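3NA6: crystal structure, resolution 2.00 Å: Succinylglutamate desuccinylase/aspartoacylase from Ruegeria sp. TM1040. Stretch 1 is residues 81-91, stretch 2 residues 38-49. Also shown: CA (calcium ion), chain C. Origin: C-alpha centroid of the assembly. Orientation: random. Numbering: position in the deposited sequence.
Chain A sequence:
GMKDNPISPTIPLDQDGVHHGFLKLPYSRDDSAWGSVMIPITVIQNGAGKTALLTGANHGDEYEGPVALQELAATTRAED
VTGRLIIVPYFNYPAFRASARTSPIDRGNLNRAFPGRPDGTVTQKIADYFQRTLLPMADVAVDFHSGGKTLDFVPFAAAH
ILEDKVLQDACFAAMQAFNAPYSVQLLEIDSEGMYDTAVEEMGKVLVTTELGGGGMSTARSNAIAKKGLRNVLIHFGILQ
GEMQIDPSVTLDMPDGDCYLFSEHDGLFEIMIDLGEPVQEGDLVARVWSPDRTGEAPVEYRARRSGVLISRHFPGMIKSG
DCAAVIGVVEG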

# COMPACT_ATOMS: atom_id res chain seq x y z
N VAL A 81 -34.94 -30.79 14.15
CA VAL A 81 -33.88 -31.51 13.46
C VAL A 81 -33.93 -33.01 13.79
O VAL A 81 -34.13 -33.38 14.95
CB VAL A 81 -32.50 -30.92 13.87
CG1 VAL A 81 -31.34 -31.80 13.40
CG2 VAL A 81 -32.35 -29.53 13.31
N THR A 82 -33.76 -33.84 12.76
CA THR A 82 -33.53 -35.29 12.91
C THR A 82 -32.24 -35.64 12.16
O THR A 82 -32.25 -35.86 10.95
CB THR A 82 -34.70 -36.11 12.36
OG1 THR A 82 -34.97 -35.72 11.01
CG2 THR A 82 -35.98 -35.89 13.24
N GLY A 83 -31.13 -35.63 12.89
CA GLY A 83 -29.81 -35.70 12.29
C GLY A 83 -28.96 -34.58 12.86
O GLY A 83 -29.08 -34.23 14.04
N ARG A 84 -28.10 -34.03 12.01
CA ARG A 84 -27.15 -33.01 12.41
C ARG A 84 -26.92 -32.01 11.31
O ARG A 84 -26.69 -32.39 10.15
CB ARG A 84 -25.84 -33.64 12.80
CG ARG A 84 -24.77 -32.60 13.23
CD ARG A 84 -23.60 -33.24 13.94
NE ARG A 84 -23.03 -34.35 13.17
CZ ARG A 84 -21.86 -34.93 13.44
NH1 ARG A 84 -21.09 -34.52 14.44
NH2 ARG A 84 -21.46 -35.94 12.68
N LEU A 85 -26.95 -30.74 11.68
CA LEU A 85 -26.49 -29.66 10.81
C LEU A 85 -25.14 -29.13 11.31
O LEU A 85 -25.04 -28.74 12.44
CB LEU A 85 -27.54 -28.53 10.80
CG LEU A 85 -28.96 -28.90 10.35
CD1 LEU A 85 -29.92 -27.74 10.63
CD2 LEU A 85 -28.98 -29.29 8.86
N ILE A 86 -24.10 -29.12 10.48
CA ILE A 86 -22.85 -28.41 10.81
C ILE A 86 -22.81 -27.21 9.85
O ILE A 86 -22.66 -27.38 8.62
CB ILE A 86 -21.61 -29.27 10.62
CG1 ILE A 86 -21.69 -30.50 11.52
CG2 ILE A 86 -20.34 -28.48 10.96
CD1 ILE A 86 -20.63 -31.57 11.25
N ILE A 87 -23.02 -26.01 10.42
CA ILE A 87 -23.25 -24.79 9.66
C ILE A 87 -22.04 -23.85 9.79
O ILE A 87 -21.70 -23.41 10.88
CB ILE A 87 -24.48 -24.03 10.19
CG1 ILE A 87 -25.68 -24.99 10.32
CG2 ILE A 87 -24.77 -22.81 9.28
CD1 ILE A 87 -26.97 -24.36 10.91
N VAL A 88 -21.41 -23.53 8.66
CA VAL A 88 -20.25 -22.62 8.59
C VAL A 88 -20.59 -21.57 7.52
O VAL A 88 -20.33 -21.77 6.33
CB VAL A 88 -19.00 -23.42 8.18
CG1 VAL A 88 -17.74 -22.53 8.10
CG2 VAL A 88 -18.78 -24.59 9.16
N PRO A 89 -21.23 -20.47 7.92
CA PRO A 89 -21.68 -19.48 6.92
C PRO A 89 -20.54 -18.78 6.19
O PRO A 89 -20.73 -18.34 5.06
CB PRO A 89 -22.48 -18.47 7.73
CG PRO A 89 -22.49 -18.96 9.15
CD PRO A 89 -21.55 -20.09 9.30
N TYR A 90 -19.40 -18.67 6.85
CA TYR A 90 -18.23 -17.99 6.31
C TYR A 90 -17.04 -18.97 6.26
O TYR A 90 -16.25 -19.05 7.17
CB TYR A 90 -17.91 -16.76 7.15
CG TYR A 90 -19.06 -15.88 7.54
CD1 TYR A 90 -19.93 -15.38 6.60
CD2 TYR A 90 -19.22 -15.47 8.86
CE1 TYR A 90 -20.98 -14.48 6.97
CE2 TYR A 90 -20.24 -14.60 9.25
CZ TYR A 90 -21.14 -14.12 8.29
OH TYR A 90 -22.16 -13.25 8.67
N PHE A 91 -16.97 -19.74 5.18
CA PHE A 91 -16.04 -20.85 5.02
C PHE A 91 -14.59 -20.35 4.87
O PHE A 91 -13.74 -20.70 5.66
CB PHE A 91 -16.54 -21.62 3.81
CG PHE A 91 -15.87 -22.96 3.53
CD1 PHE A 91 -15.03 -23.59 4.41
CD2 PHE A 91 -16.17 -23.59 2.33
CE1 PHE A 91 -14.48 -24.80 4.10
CE2 PHE A 91 -15.64 -24.82 2.02
CZ PHE A 91 -14.80 -25.42 2.88
CA CA C . -35.84 -37.49 9.34
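Stretch 2, residues 38-49: MIPITVIQNGAG

Stretch 2 lies beside stretch 1 as its antiparallel neighbour in a beta sheet, joined by a regular backbone ladder. Strand 38-46 runs against strand 83-88, with 177° between their N-to-C directions and a closest axis approach of 4.6 Å.

Three hydrogen-bonded pairs set the register. Thr42 N donates to Ile87 O at 2.9 Å, and Ile87 N to Thr42 O at 2.8 Å. Ile44 N reaches Leu85 O at 3.0 Å, and Leu85 N reaches Ile44 O at 2.7 Å. Asn46 N bonds Gly83 O at 3.0 Å, and Gly83 N bonds Asn46 O at 2.8 Å. All six are nearly straight. Between them lie the non-hydrogen-bonded pairs Ile86 with Val43 and Arg84 with Gln45. The latter is the tighter, with Arg84 CA 4.2 Å from Gln45 CA.

Side chains alternate between the two faces. Leu85, Ile87, Thr42 and Ile44 share one face, where Ile87 CD1 lies 4.2 Å from Ile44 CD1. Val81 CG2 also packs on Ile44 CG2 at 3.7 Å. Arg84, Ile86, Val43 and Gln45 share the other, where Arg84 CD is 3.4 Å from Gln45 OE1. Ile86 CG2 meets Ile41 CD1 at 3.8 Å.

Beyond the last bridge at Ile87, water 1 fills in for direct bonds. It donates to Pro40 O at 2.7 Å and accepts from Tyr90 N at 2.9 Å. Pro40 CG sits at the edge of the Tyr90 ring, 4.2 Å from CD2.

At the other end, stretch 2 leaves the strand after Asn46. Gly49 returns close to Gly83, with Gly49 N 3.6 Å from Gly83 CA. A CB on Gly49 would clash with Thr82 O. Nearby, Thr82 OG1 binds the calcium ion at 2.6 Å. Water 2, also a calcium ligand, donates to Ala48 O at 2.8 Å.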

# COMPACT_ATOMS: atom_id res chain seq x y z
N MSE A 38 -10.75 -17.10 14.10
CA MSE A 38 -11.89 -17.67 14.80
C MSE A 38 -13.05 -17.88 13.81
O MSE A 38 -13.87 -17.00 13.61
CB MSE A 38 -12.30 -16.74 15.95
CG MSE A 38 -11.18 -16.48 16.94
SE MSE A 38 -10.83 -18.06 18.07
CE MSE A 38 -12.15 -17.64 19.45
N ILE A 39 -13.13 -19.07 13.21
CA ILE A 39 -14.13 -19.30 12.14
C ILE A 39 -15.51 -19.62 12.76
O ILE A 39 -15.62 -20.62 13.44
CB ILE A 39 -13.71 -20.46 11.24
CG1 ILE A 39 -12.32 -20.21 10.67
CG2 ILE A 39 -14.73 -20.67 10.10
CD1 ILE A 39 -11.85 -21.32 9.75
N PRO A 40 -16.56 -18.82 12.49
CA PRO A 40 -17.84 -19.13 13.16
C PRO A 40 -18.40 -20.45 12.72
O PRO A 40 -18.28 -20.82 11.55
CB PRO A 40 -18.75 -17.99 12.72
CG PRO A 40 -17.78 -16.85 12.55
CD PRO A 40 -16.65 -17.53 11.80
N ILE A 41 -19.00 -21.17 13.66
CA ILE A 41 -19.60 -22.45 13.38
C ILE A 41 -20.78 -22.66 14.33
O ILE A 41 -20.74 -22.25 15.48
CB ILE A 41 -18.57 -23.60 13.50
CG1 ILE A 41 -19.19 -24.96 13.08
CG2 ILE A 41 -17.93 -23.66 14.89
CD1 ILE A 41 -18.12 -26.02 12.81
N THR A 42 -21.85 -23.25 13.80
CA THR A 42 -22.98 -23.68 14.62
C THR A 42 -23.21 -25.17 14.34
O THR A 42 -23.18 -25.60 13.17
CB THR A 42 -24.26 -22.88 14.30
OG1 THR A 42 -24.16 -21.57 14.84
CG2 THR A 42 -25.47 -23.57 14.91
N VAL A 43 -23.42 -25.94 15.39
CA VAL A 43 -23.83 -27.35 15.25
C VAL A 43 -25.18 -27.49 15.89
O VAL A 43 -25.38 -27.02 17.04
CB VAL A 43 -22.86 -28.33 15.89
CG1 VAL A 43 -23.39 -29.78 15.74
CG2 VAL A 43 -21.47 -28.15 15.26
N ILE A 44 -26.12 -28.07 15.14
CA ILE A 44 -27.44 -28.45 15.66
C ILE A 44 -27.66 -29.96 15.41
O ILE A 44 -27.64 -30.40 14.26
CB ILE A 44 -28.59 -27.64 15.00
CG1 ILE A 44 -28.31 -26.14 15.09
CG2 ILE A 44 -29.95 -28.02 15.65
CD1 ILE A 44 -29.30 -25.25 14.29
N GLN A 45 -27.87 -30.70 16.49
CA GLN A 45 -27.99 -32.16 16.46
C GLN A 45 -29.13 -32.65 17.35
O GLN A 45 -29.31 -32.17 18.48
CB GLN A 45 -26.69 -32.83 16.87
CG GLN A 45 -26.78 -34.34 17.06
CD GLN A 45 -25.49 -34.95 17.48
OE1 GLN A 45 -24.49 -34.90 16.75
NE2 GLN A 45 -25.47 -35.52 18.68
N ASN A 46 -29.90 -33.60 16.84
CA ASN A 46 -31.06 -34.11 17.56
C ASN A 46 -31.55 -35.37 16.89
O ASN A 46 -31.65 -35.43 15.67
CB ASN A 46 -32.16 -33.07 17.57
CG ASN A 46 -33.39 -33.50 18.38
OD1 ASN A 46 -34.44 -33.80 17.82
ND2 ASN A 46 -33.23 -33.56 19.69
N GLY A 47 -31.85 -36.39 17.70
CA GLY A 47 -32.34 -37.65 17.20
C GLY A 47 -31.43 -38.36 16.22
O GLY A 47 -30.21 -38.36 16.37
N ALA A 48 -32.05 -38.95 15.20
CA ALA A 48 -31.34 -39.83 14.28
C ALA A 48 -31.47 -39.30 12.87
O ALA A 48 -32.57 -38.96 12.40
CB ALA A 48 -31.91 -41.25 14.39
N GLY A 49 -30.33 -39.24 12.17
CA GLY A 49 -30.36 -38.94 10.75
C GLY A 49 -29.01 -38.58 10.18
O GLY A 49 -27.97 -38.66 10.85
O HOH W 1 -18.05 -19.23 9.40
O HOH W 2 -33.51 -38.59 9.84
O HOH W 3 -37.87 -36.61 8.22
O HOH W 4 -35.81 -39.26 7.51
O HOH W 5 -36.84 -38.88 11.19